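Local structure of sister chromatid cohesion protein (Chaetomium thermophilum, 5T8V) at residues Met459-Ser464 / Asn637-Ala642; Lys465-Val470 / Glu641-Ile646; Thr645-Asp650 / Ile680-Ala685; Leu656-Ser661 / Gly674-Cys679. The protein probably helps load cohesin onto chromatin, the present chain being the large C-terminal HEAT-repeat part of the longer protein. All coordinates share one frame; numbering follows the deposited sequence.

Contact 1: Met459-Ser464 / Asn637-Ala642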
loop_
_atom_site.group_PDB
_atom_site.type_symbol
_atom_site.label_atom_id
_atom_site.label_comp_id
_atom_site.label_asym_id
_atom_site.label_seq_id
_atom_site.Cartn_x
_atom_site.Cartn_y
_atom_site.Cartn_z
ATOM N N MET A 459 -0.252 -15.680 -7.842
ATOM C CA MET A 459 -1.418 -16.496 -8.169
ATOM C C MET A 459 -2.663 -15.629 -8.309
ATOM O O MET A 459 -3.461 -15.812 -9.239
ATOM C CB MET A 459 -1.622 -17.574 -7.099
ATOM C CG MET A 459 -0.617 -18.723 -7.183
ATOM S SD MET A 459 -0.908 -20.074 -6.011
ATOM C CE MET A 459 -0.471 -19.272 -4.480
ATOM N N CYS A 460 -2.837 -14.667 -7.403
ATOM C CA CYS A 460 -3.962 -13.745 -7.502
ATOM C C CYS A 460 -3.951 -13.020 -8.842
ATOM O O CYS A 460 -4.971 -12.958 -9.541
ATOM C CB CYS A 460 -3.911 -12.747 -6.345
ATOM S SG CYS A 460 -5.495 -12.035 -5.919
ATOM N N ALA A 461 -2.795 -12.465 -9.219
ATOM C CA ALA A 461 -2.676 -11.797 -10.511
ATOM C C ALA A 461 -3.053 -12.731 -11.653
ATOM O O ALA A 461 -3.752 -12.328 -12.590
ATOM C CB ALA A 461 -1.253 -11.275 -10.698
ATOM N N ALA A 462 -2.597 -13.984 -11.595
ATOM C CA ALA A 462 -2.906 -14.930 -12.661
ATOM C C ALA A 462 -4.407 -15.163 -12.775
ATOM O O ALA A 462 -4.962 -15.172 -13.881
ATOM C CB ALA A 462 -2.176 -16.249 -12.413
ATOM N N ILE A 463 -5.084 -15.356 -11.641
ATOM C CA ILE A 463 -6.531 -15.549 -11.667
ATOM C C ILE A 463 -7.220 -14.318 -12.241
ATOM O O ILE A 463 -8.143 -14.427 -13.057
ATOM C CB ILE A 463 -7.050 -15.881 -10.257
ATOM C CG1 ILE A 463 -6.421 -17.185 -9.751
ATOM C CG2 ILE A 463 -8.566 -15.996 -10.263
ATOM C CD1 ILE A 463 -6.640 -17.445 -8.274
ATOM N N SER A 464 -6.791 -13.127 -11.817
ATOM C CA SER A 464 -7.382 -11.897 -12.334
ATOM C C SER A 464 -7.248 -11.826 -13.850
ATOM O O SER A 464 -8.212 -11.508 -14.561
ATOM C CB SER A 464 -6.717 -10.690 -11.676
ATOM O OG SER A 464 -7.323 -9.480 -12.095
ATOM N N ASN A 637 -1.582 -4.074 -8.074
ATOM C CA ASN A 637 -1.618 -3.346 -9.337
ATOM C C ASN A 637 -1.882 -4.294 -10.497
ATOM O O ASN A 637 -2.741 -4.030 -11.347
ATOM C CB ASN A 637 -0.308 -2.587 -9.551
ATOM C CG ASN A 637 -0.280 -1.254 -8.828
ATOM O OD1 ASN A 637 -0.959 -0.308 -9.225
ATOM N ND2 ASN A 637 0.513 -1.170 -7.767
ATOM N N GLN A 638 -1.155 -5.413 -10.546
ATOM C CA GLN A 638 -1.385 -6.380 -11.615
ATOM C C GLN A 638 -2.826 -6.878 -11.604
ATOM O O GLN A 638 -3.448 -7.026 -12.664
ATOM C CB GLN A 638 -0.409 -7.548 -11.487
ATOM C CG GLN A 638 1.034 -7.173 -11.786
ATOM C CD GLN A 638 1.984 -8.348 -11.678
ATOM O OE1 GLN A 638 1.675 -9.359 -11.046
ATOM N NE2 GLN A 638 3.152 -8.222 -12.301
ATOM N N VAL A 639 -3.380 -7.130 -10.416
ATOM C CA VAL A 639 -4.760 -7.598 -10.324
ATOM C C VAL A 639 -5.712 -6.551 -10.884
ATOM O O VAL A 639 -6.651 -6.876 -11.620
ATOM C CB VAL A 639 -5.108 -7.961 -8.867
ATOM C CG1 VAL A 639 -6.609 -8.176 -8.699
ATOM C CG2 VAL A 639 -4.362 -9.213 -8.439
ATOM N N MET A 640 -5.491 -5.280 -10.540
ATOM C CA MET A 640 -6.368 -4.215 -11.018
ATOM C C MET A 640 -6.294 -4.079 -12.536
ATOM O O MET A 640 -7.322 -4.036 -13.219
ATOM C CB MET A 640 -5.998 -2.895 -10.345
ATOM C CG MET A 640 -6.393 -2.810 -8.879
ATOM S SD MET A 640 -5.601 -1.432 -8.023
ATOM C CE MET A 640 -6.105 -0.051 -9.043
ATOM N N GLU A 641 -5.077 -4.002 -13.081
ATOM C CA GLU A 641 -4.926 -3.819 -14.521
ATOM C C GLU A 641 -5.467 -5.015 -15.291
ATOM O O GLU A 641 -6.014 -4.861 -16.390
ATOM C CB GLU A 641 -3.457 -3.588 -14.870
ATOM C CG GLU A 641 -2.833 -2.393 -14.175
ATOM C CD GLU A 641 -1.362 -2.232 -14.503
ATOM O OE1 GLU A 641 -1.009 -2.289 -15.701
ATOM O OE2 GLU A 641 -0.559 -2.056 -13.563
ATOM N N ALA A 642 -5.320 -6.218 -14.737
ATOM C CA ALA A 642 -5.738 -7.418 -15.452
ATOM C C ALA A 642 -7.255 -7.510 -15.572
ATOM O O ALA A 642 -7.764 -8.062 -16.554
ATOM C CB ALA A 642 -5.186 -8.657 -14.752
#

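Contact 2: Lys465-Val470 / Glu641-Ile646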
loop_
_atom_site.group_PDB
_atom_site.type_symbol
_atom_site.label_atom_id
_atom_site.label_comp_id
_atom_site.label_asym_id
_atom_site.label_seq_id
_atom_site.Cartn_x
_atom_site.Cartn_y
_atom_site.Cartn_z
ATOM N N LYS A 465 -6.055 -12.127 -14.364
ATOM C CA LYS A 465 -5.851 -12.136 -15.808
ATOM C C LYS A 465 -6.761 -13.152 -16.485
ATOM O O LYS A 465 -7.328 -12.873 -17.549
ATOM C CB LYS A 465 -4.385 -12.422 -16.126
ATOM C CG LYS A 465 -4.157 -12.953 -17.529
ATOM C CD LYS A 465 -2.713 -12.817 -17.967
ATOM C CE LYS A 465 -2.450 -13.634 -19.222
ATOM N NZ LYS A 465 -3.559 -13.512 -20.222
ATOM N N LEU A 466 -6.922 -14.332 -15.887
ATOM C CA LEU A 466 -7.804 -15.334 -16.481
ATOM C C LEU A 466 -9.237 -14.824 -16.561
ATOM O O LEU A 466 -9.913 -15.008 -17.580
ATOM C CB LEU A 466 -7.739 -16.635 -15.682
ATOM C CG LEU A 466 -8.649 -17.762 -16.174
ATOM C CD1 LEU A 466 -7.928 -19.089 -16.125
ATOM C CD2 LEU A 466 -9.908 -17.834 -15.342
ATOM N N ARG A 467 -9.718 -14.178 -15.498
ATOM C CA ARG A 467 -11.086 -13.671 -15.494
ATOM C C ARG A 467 -11.270 -12.589 -16.550
ATOM O O ARG A 467 -12.260 -12.589 -17.296
ATOM C CB ARG A 467 -11.436 -13.148 -14.101
ATOM C CG ARG A 467 -11.636 -14.256 -13.081
ATOM C CD ARG A 467 -11.370 -13.786 -11.664
ATOM N NE ARG A 467 -12.098 -12.563 -11.350
ATOM C CZ ARG A 467 -13.409 -12.502 -11.143
ATOM N NH1 ARG A 467 -14.152 -13.600 -11.227
ATOM N NH2 ARG A 467 -13.979 -11.337 -10.859
ATOM N N GLY A 468 -10.319 -11.657 -16.636
ATOM C CA GLY A 468 -10.385 -10.653 -17.685
ATOM C C GLY A 468 -10.414 -11.274 -19.067
ATOM O O GLY A 468 -11.203 -10.870 -19.927
ATOM N N HIS A 469 -9.561 -12.276 -19.297
ATOM C CA HIS A 469 -9.528 -12.936 -20.596
ATOM C C HIS A 469 -10.855 -13.622 -20.895
ATOM O O HIS A 469 -11.315 -13.622 -22.042
ATOM C CB HIS A 469 -8.375 -13.939 -20.643
ATOM C CG HIS A 469 -8.125 -14.511 -22.004
ATOM N ND1 HIS A 469 -8.250 -13.768 -23.159
ATOM C CD2 HIS A 469 -7.749 -15.752 -22.395
ATOM C CE1 HIS A 469 -7.967 -14.527 -24.202
ATOM N NE2 HIS A 469 -7.659 -15.735 -23.766
ATOM N N VAL A 470 -11.492 -14.204 -19.878
ATOM C CA VAL A 470 -12.792 -14.838 -20.089
ATOM C C VAL A 470 -13.827 -13.797 -20.493
ATOM O O VAL A 470 -14.615 -14.011 -21.421
ATOM C CB VAL A 470 -13.229 -15.610 -18.832
ATOM C CG1 VAL A 470 -14.707 -16.014 -18.927
ATOM C CG2 VAL A 470 -12.363 -16.846 -18.650
ATOM N N GLU A 641 -5.077 -4.002 -13.081
ATOM C CA GLU A 641 -4.926 -3.819 -14.521
ATOM C C GLU A 641 -5.467 -5.015 -15.291
ATOM O O GLU A 641 -6.014 -4.861 -16.390
ATOM C CB GLU A 641 -3.457 -3.588 -14.870
ATOM C CG GLU A 641 -2.833 -2.393 -14.175
ATOM C CD GLU A 641 -1.362 -2.232 -14.503
ATOM O OE1 GLU A 641 -1.009 -2.289 -15.701
ATOM O OE2 GLU A 641 -0.559 -2.056 -13.563
ATOM N N ALA A 642 -5.320 -6.218 -14.737
ATOM C CA ALA A 642 -5.738 -7.418 -15.452
ATOM C C ALA A 642 -7.255 -7.510 -15.572
ATOM O O ALA A 642 -7.764 -8.062 -16.554
ATOM C CB ALA A 642 -5.186 -8.657 -14.752
ATOM N N ASP A 643 -7.990 -6.980 -14.596
ATOM C CA ASP A 643 -9.452 -7.053 -14.593
ATOM C C ASP A 643 -9.997 -5.865 -13.814
ATOM O O ASP A 643 -10.384 -5.984 -12.645
ATOM C CB ASP A 643 -9.934 -8.373 -13.989
ATOM C CG ASP A 643 -11.444 -8.521 -14.032
ATOM O OD1 ASP A 643 -12.085 -7.891 -14.901
ATOM O OD2 ASP A 643 -11.990 -9.273 -13.194
ATOM N N PRO A 644 -10.042 -4.683 -14.441
ATOM C CA PRO A 644 -10.490 -3.481 -13.717
ATOM C C PRO A 644 -11.916 -3.563 -13.198
ATOM O O PRO A 644 -12.297 -2.736 -12.357
ATOM C CB PRO A 644 -10.345 -2.367 -14.762
ATOM C CG PRO A 644 -9.348 -2.888 -15.743
ATOM C CD PRO A 644 -9.572 -4.364 -15.800
ATOM N N THR A 645 -12.717 -4.526 -13.657
ATOM C CA THR A 645 -14.103 -4.607 -13.210
ATOM C C THR A 645 -14.212 -4.838 -11.709
ATOM O O THR A 645 -15.283 -4.609 -11.138
ATOM C CB THR A 645 -14.842 -5.721 -13.954
ATOM O OG1 THR A 645 -14.281 -6.990 -13.602
ATOM C CG2 THR A 645 -14.742 -5.526 -15.463
ATOM N N ILE A 646 -13.137 -5.282 -11.050
ATOM C CA ILE A 646 -13.180 -5.465 -9.603
ATOM C C ILE A 646 -13.213 -4.146 -8.853
ATOM O O ILE A 646 -13.386 -4.144 -7.629
ATOM C CB ILE A 646 -11.983 -6.296 -9.095
ATOM C CG1 ILE A 646 -10.664 -5.571 -9.374
ATOM C CG2 ILE A 646 -11.990 -7.680 -9.738
ATOM C CD1 ILE A 646 -9.467 -6.241 -8.758
#

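Contact 3: Thr645-Asp650 / Ile680-Ala685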
loop_
_atom_site.group_PDB
_atom_site.type_symbol
_atom_site.label_atom_id
_atom_site.label_comp_id
_atom_site.label_asym_id
_atom_site.label_seq_id
_atom_site.Cartn_x
_atom_site.Cartn_y
_atom_site.Cartn_z
ATOM N N THR A 645 -12.717 -4.526 -13.657
ATOM C CA THR A 645 -14.103 -4.607 -13.210
ATOM C C THR A 645 -14.212 -4.838 -11.709
ATOM O O THR A 645 -15.283 -4.609 -11.138
ATOM C CB THR A 645 -14.842 -5.721 -13.954
ATOM O OG1 THR A 645 -14.281 -6.990 -13.602
ATOM C CG2 THR A 645 -14.742 -5.526 -15.463
ATOM N N ILE A 646 -13.137 -5.282 -11.050
ATOM C CA ILE A 646 -13.180 -5.465 -9.603
ATOM C C ILE A 646 -13.213 -4.146 -8.853
ATOM O O ILE A 646 -13.386 -4.144 -7.629
ATOM C CB ILE A 646 -11.983 -6.296 -9.095
ATOM C CG1 ILE A 646 -10.664 -5.571 -9.374
ATOM C CG2 ILE A 646 -11.990 -7.680 -9.738
ATOM C CD1 ILE A 646 -9.467 -6.241 -8.758
ATOM N N LEU A 647 -13.038 -3.027 -9.551
ATOM C CA LEU A 647 -13.162 -1.706 -8.951
ATOM C C LEU A 647 -14.582 -1.163 -9.018
ATOM O O LEU A 647 -14.817 -0.027 -8.595
ATOM C CB LEU A 647 -12.203 -0.731 -9.642
ATOM C CG LEU A 647 -10.722 -1.097 -9.560
ATOM C CD1 LEU A 647 -9.916 -0.239 -10.508
ATOM C CD2 LEU A 647 -10.204 -0.950 -8.134
ATOM N N ASP A 648 -15.530 -1.946 -9.522
ATOM C CA ASP A 648 -16.900 -1.499 -9.710
ATOM C C ASP A 648 -17.777 -1.924 -8.539
ATOM O O ASP A 648 -17.478 -2.878 -7.817
ATOM C CB ASP A 648 -17.471 -2.056 -11.015
ATOM C CG ASP A 648 -16.739 -1.541 -12.238
ATOM O OD1 ASP A 648 -16.106 -0.467 -12.147
ATOM O OD2 ASP A 648 -16.798 -2.205 -13.295
ATOM N N GLY A 649 -18.875 -1.195 -8.363
ATOM C CA GLY A 649 -19.822 -1.489 -7.310
ATOM C C GLY A 649 -19.159 -1.500 -5.947
ATOM O O GLY A 649 -18.218 -0.749 -5.670
ATOM N N ASP A 650 -19.667 -2.367 -5.073
ATOM C CA ASP A 650 -19.112 -2.534 -3.731
ATOM C C ASP A 650 -17.766 -3.244 -3.859
ATOM O O ASP A 650 -17.627 -4.443 -3.609
ATOM C CB ASP A 650 -20.076 -3.310 -2.843
ATOM C CG ASP A 650 -21.414 -2.612 -2.687
ATOM O OD1 ASP A 650 -21.483 -1.386 -2.921
ATOM O OD2 ASP A 650 -22.398 -3.289 -2.324
ATOM N N ILE A 680 -8.017 5.603 -9.885
ATOM C CA ILE A 680 -8.543 6.730 -10.652
ATOM C C ILE A 680 -8.195 6.577 -12.127
ATOM O O ILE A 680 -8.975 6.954 -13.009
ATOM C CB ILE A 680 -8.003 8.054 -10.079
ATOM C CG1 ILE A 680 -8.489 8.248 -8.642
ATOM C CG2 ILE A 680 -8.441 9.235 -10.942
ATOM C CD1 ILE A 680 -7.733 9.320 -7.884
ATOM N N SER A 681 -7.018 6.021 -12.417
ATOM C CA SER A 681 -6.597 5.850 -13.801
ATOM C C SER A 681 -7.464 4.827 -14.523
ATOM O O SER A 681 -7.831 5.026 -15.686
ATOM C CB SER A 681 -5.129 5.434 -13.848
ATOM O OG SER A 681 -4.719 5.161 -15.176
ATOM N N LEU A 682 -7.805 3.726 -13.851
ATOM C CA LEU A 682 -8.555 2.663 -14.511
ATOM C C LEU A 682 -10.050 2.952 -14.566
ATOM O O LEU A 682 -10.720 2.527 -15.514
ATOM C CB LEU A 682 -8.300 1.334 -13.803
ATOM C CG LEU A 682 -6.892 0.777 -14.013
ATOM C CD1 LEU A 682 -6.605 -0.325 -13.014
ATOM C CD2 LEU A 682 -6.725 0.266 -15.438
ATOM N N ARG A 683 -10.591 3.660 -13.575
ATOM C CA ARG A 683 -12.008 4.023 -13.561
ATOM C C ARG A 683 -12.139 5.464 -13.089
ATOM O O ARG A 683 -12.285 5.732 -11.889
ATOM C CB ARG A 683 -12.817 3.066 -12.683
ATOM C CG ARG A 683 -12.889 1.640 -13.234
ATOM C CD ARG A 683 -13.683 1.575 -14.543
ATOM N NE ARG A 683 -13.344 0.412 -15.362
ATOM C CZ ARG A 683 -14.006 -0.739 -15.360
ATOM N NH1 ARG A 683 -15.060 -0.912 -14.573
ATOM N NH2 ARG A 683 -13.613 -1.727 -16.151
ATOM N N PRO A 684 -12.086 6.427 -14.016
ATOM C CA PRO A 684 -12.151 7.844 -13.614
ATOM C C PRO A 684 -13.410 8.224 -12.857
ATOM O O PRO A 684 -13.416 9.269 -12.194
ATOM C CB PRO A 684 -12.063 8.588 -14.952
ATOM C CG PRO A 684 -11.339 7.653 -15.855
ATOM C CD PRO A 684 -11.774 6.275 -15.447
ATOM N N ALA A 685 -14.481 7.433 -12.939
ATOM C CA ALA A 685 -15.676 7.748 -12.162
ATOM C C ALA A 685 -15.378 7.750 -10.669
ATOM O O ALA A 685 -15.991 8.515 -9.916
ATOM C CB ALA A 685 -16.791 6.752 -12.477
#

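Contact 4: Leu656-Ser661 / Gly674-Cys679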
loop_
_atom_site.group_PDB
_atom_site.type_symbol
_atom_site.label_atom_id
_atom_site.label_comp_id
_atom_site.label_asym_id
_atom_site.label_seq_id
_atom_site.Cartn_x
_atom_site.Cartn_y
_atom_site.Cartn_z
ATOM N N LEU A 656 -10.460 -1.096 0.939
ATOM C CA LEU A 656 -9.241 -1.328 1.703
ATOM C C LEU A 656 -8.071 -0.473 1.234
ATOM O O LEU A 656 -7.132 -0.268 2.008
ATOM C CB LEU A 656 -8.859 -2.809 1.642
ATOM C CG LEU A 656 -9.911 -3.797 2.166
ATOM C CD1 LEU A 656 -9.314 -5.190 2.314
ATOM C CD2 LEU A 656 -10.516 -3.337 3.493
ATOM N N ILE A 657 -8.096 0.021 -0.003
ATOM C CA ILE A 657 -7.124 1.032 -0.407
ATOM C C ILE A 657 -7.360 2.321 0.371
ATOM O O ILE A 657 -6.426 2.920 0.922
ATOM C CB ILE A 657 -7.193 1.264 -1.927
ATOM C CG1 ILE A 657 -6.539 0.092 -2.665
ATOM C CG2 ILE A 657 -6.512 2.585 -2.315
ATOM C CD1 ILE A 657 -6.746 0.114 -4.170
ATOM N N LEU A 658 -8.617 2.767 0.427
ATOM C CA LEU A 658 -8.951 3.953 1.208
ATOM C C LEU A 658 -8.545 3.772 2.665
ATOM O O LEU A 658 -7.949 4.671 3.271
ATOM C CB LEU A 658 -10.447 4.247 1.091
ATOM C CG LEU A 658 -10.940 4.554 -0.326
ATOM C CD1 LEU A 658 -12.453 4.698 -0.350
ATOM C CD2 LEU A 658 -10.274 5.810 -0.867
ATOM N N ARG A 659 -8.855 2.611 3.246
ATOM C CA ARG A 659 -8.409 2.344 4.609
ATOM C C ARG A 659 -6.889 2.335 4.707
ATOM O O ARG A 659 -6.332 2.697 5.749
ATOM C CB ARG A 659 -8.990 1.017 5.095
ATOM C CG ARG A 659 -10.324 1.172 5.803
ATOM C CD ARG A 659 -11.083 -0.138 5.888
ATOM N NE ARG A 659 -10.275 -1.218 6.444
ATOM C CZ ARG A 659 -10.763 -2.392 6.832
ATOM N NH1 ARG A 659 -9.950 -3.319 7.325
ATOM N NH2 ARG A 659 -12.064 -2.640 6.738
ATOM N N SER A 660 -6.201 1.934 3.634
ATOM C CA SER A 660 -4.743 1.983 3.628
ATOM C C SER A 660 -4.244 3.420 3.686
ATOM O O SER A 660 -3.215 3.701 4.311
ATOM C CB SER A 660 -4.198 1.274 2.385
ATOM O OG SER A 660 -2.782 1.306 2.352
ATOM N N SER A 661 -4.961 4.348 3.046
ATOM C CA SER A 661 -4.538 5.745 3.047
ATOM C C SER A 661 -4.534 6.364 4.440
ATOM O O SER A 661 -3.956 7.443 4.614
ATOM C CB SER A 661 -5.439 6.572 2.130
ATOM O OG SER A 661 -6.720 6.757 2.705
ATOM N N GLY A 674 -0.460 6.034 -4.209
ATOM C CA GLY A 674 -0.204 5.426 -5.505
ATOM C C GLY A 674 -1.344 4.534 -5.952
ATOM O O GLY A 674 -1.802 4.611 -7.098
ATOM N N LEU A 675 -1.828 3.678 -5.048
ATOM C CA LEU A 675 -2.958 2.821 -5.396
ATOM C C LEU A 675 -4.185 3.647 -5.764
ATOM O O LEU A 675 -4.866 3.351 -6.752
ATOM C CB LEU A 675 -3.280 1.874 -4.242
ATOM C CG LEU A 675 -2.180 0.894 -3.831
ATOM C CD1 LEU A 675 -2.750 -0.124 -2.855
ATOM C CD2 LEU A 675 -1.554 0.193 -5.037
ATOM N N ILE A 676 -4.486 4.683 -4.976
ATOM C CA ILE A 676 -5.589 5.579 -5.317
ATOM C C ILE A 676 -5.420 6.102 -6.737
ATOM O O ILE A 676 -6.375 6.142 -7.524
ATOM C CB ILE A 676 -5.675 6.729 -4.294
ATOM C CG1 ILE A 676 -6.154 6.189 -2.942
ATOM C CG2 ILE A 676 -6.606 7.840 -4.792
ATOM C CD1 ILE A 676 -6.127 7.206 -1.820
ATOM N N SER A 677 -4.198 6.503 -7.090
ATOM C CA SER A 677 -3.952 7.028 -8.428
ATOM C C SER A 677 -4.237 5.976 -9.491
ATOM O O SER A 677 -4.844 6.279 -10.525
ATOM C CB SER A 677 -2.513 7.527 -8.541
ATOM O OG SER A 677 -2.286 8.133 -9.801
ATOM N N LYS A 678 -3.809 4.732 -9.261
ATOM C CA LYS A 678 -4.072 3.685 -10.243
ATOM C C LYS A 678 -5.569 3.439 -10.396
ATOM O O LYS A 678 -6.075 3.309 -11.519
ATOM C CB LYS A 678 -3.350 2.397 -9.846
ATOM C CG LYS A 678 -3.354 1.318 -10.926
ATOM C CD LYS A 678 -2.683 1.804 -12.201
ATOM C CE LYS A 678 -1.744 0.759 -12.772
ATOM N NZ LYS A 678 -1.053 1.243 -14.000
ATOM N N CYS A 679 -6.295 3.372 -9.278
ATOM C CA CYS A 679 -7.746 3.242 -9.344
ATOM C C CYS A 679 -8.348 4.348 -10.200
ATOM O O CYS A 679 -9.102 4.081 -11.143
ATOM C CB CYS A 679 -8.339 3.274 -7.935
ATOM S SG CYS A 679 -7.863 1.878 -6.890
#

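Contact 1: Met459-Ser464 / Asn637-Ala642
A461 and V639 come level where two helical segments run almost parallel, their axes 8.2 Å apart at an angle of 2° and the CA atoms of this pair separated by 4.7 Å. Small residues permit so close an approach. CG2 of V639 lies over the backbone of the neighbouring helix, 3.7 Å from A461 N, and also reaches SG of C460 at 3.9 Å. The other branch, CG1, leans on S464. Side-by-side helix packing is consistent with the HEAT-repeat architecture, and here it joins helix 446-474 to helix 628-642 across 172 intervening residues, most of them helical. The polar element is a single hydrogen bond: S464 OG donates to V639 O at 2.7 Å, in the carbonyl plane and on a lone pair, with a C=O...OG angle of 123°. OG stands anti to its own backbone N (chi1 -176°), which carries the hydroxyl across to the second helix. There it also meets CB of A642 at 3.5 Å. At the more exposed margin, the extended Q638 side chain sets OE1 3.5 Å from A461 CB. C460 also packs on F610 and L614 of helix 610-619.

Contact 2: Lys465-Val470 / Glu641-Ile646
R467 and D643 cross obliquely, the planes of guanidinium and carboxylate turned 62° apart. OD2 of D643 lies beside the arginine chain rather than squarely before its end: it is 3.7 Å from R467 NH2, 3.8 Å from NE and 4.0 Å from CB. The result is a long salt bridge, an electrostatic pairing without a close hydrogen bond. The arginine bends at chi3 (51°), placing NE near the acid, while CG2 of I646 approaches the guanidinium at its edge. The carboxylate has other partners that probably restrain its rotation. T645 OG1 donates to OD1 of D643 at 2.7 Å from above the carboxylate plane, 40° out of it, and R471 forms a salt bridge with OD2. In the HEAT-repeat array the site lies where helix 628-642 ends: D643 is the first residue to leave helical geometry, and a 3-10 turn follows at 644-646. Helix 446-474 runs past this end and meets it with little bulk. G468 comes close, its CA 4.8 Å from that of D643; any CB there would run into A642 O. One turn earlier, A642 CB touches the backbone of K465, 3.6 Å from its N, and the lysine CB. On the other side of helix 446-474, L466 packs against L601 and L602 of helix 590-602.

Contact 3: Thr645-Asp650 / Ile680-Ala685
NH1 of R683 stands before the carboxylate of D648 and meets both of its oxygens, modelled 2.5 Å from OD2 and 2.7 Å from OD1. The pair is a salt bridge, and its hydrogen bond to OD2 is weak, bent to 122° at the hydrogen; at this resolution the short separations should not be read as unusual strength. OD2 lies at the edge of the guanidinium and in its plane, the two flat groups being 31° apart, while the side chains as wholes cross at about a right angle. A bend at chi2 (-67°) sets CD of R683 4.0 Å from D648 OD1. The arginine and T645 side chains lie side by side, pointing the same way, with R683 NH2 4.0 Å from T645 CG2. The contact ties together two inter-helix turns of the HEAT-repeat array: the link between helices 628-642 and 652-660, and the end of helix 666-682, which R683 is the first residue to leave. Replacing R683 by an alanine would probably leave D648 without its positive mate in this pair and uncover the flank of T645. Next to this polar pair lies an apolar contact. L647 crosses L682 at about a right angle, its CD1 4.0 Å from L682 CB and 4.2 Å from L682 CD1, and both leucines also touch M640 of helix 628-642. L647 CB faces CG of R683 at 4.4 Å.

Contact 4: Leu656-Ser661 / Gly674-Cys679
I657 is the hub of this contact, directed at the opposite helix and touching three residues there with its three outer carbons. CG1 of I657 rests 3.8 Å from L675 CD1, CG2 lies 3.7 Å from I676 CG1, and CD1 extends to C679 SG at 3.4 Å. L675 CB fills the fork between the branches, 3.8 Å from I657 CG2 and 3.9 Å from I657 CD1. The two isoleucines slide past each other in opposite directions, whereas I657 and L675 meet at a slant. With CG1 of I657 anti to the carbonyl carbon and CG2 anti to the backbone N (chi1 -75°), the CG1 branch lies on L675 and C679, while CG2 meets both I676 and L675 CB. The helices 652-660 and 666-682 follow each other in the chain and form an antiparallel helical hairpin, the building form of HEAT-repeat solenoids; their segment axes approach to 9.7 Å at -146°. Cutting I657 back to an alanine would probably open a gap between the helices, leaving I676 CG1 and C679 SG without their apolar partners from this residue. I676 has further direct neighbours: its CD1 meets S661 CB at 4.1 Å and, more loosely, L658 CD2 at 4.5 Å. In the second shell, outside the hairpin, M690 of helix 685-696 touches both L658 and I676. L633 and M621 pack on L675, and M640 and L647 on C679.

Overall arrangement
Four contacts chain neighbouring helices of one HEAT-repeat array into a continuous run, and their chemistry follows depth. Contact 4 is buried and wholly apolar across its interface; contact 1 is partly buried and adds one hydrogen bond to close helix packing; contacts 2 and 3 lie at the surface, where arginine-aspartate pairs, long in contact 2, join loops that follow helix ends to their neighbours. Contacts 1 and 2 join the same two helices, 446-474 and 628-642, at successive levels, with centres about 7 Å apart. Contact 3 shares T645 and I646 with contact 2 and helix 666-682 with contact 4, which it encloses along the chain. A weak, long ion pair between E641 and K678 links contacts 1 and 2 to contact 4.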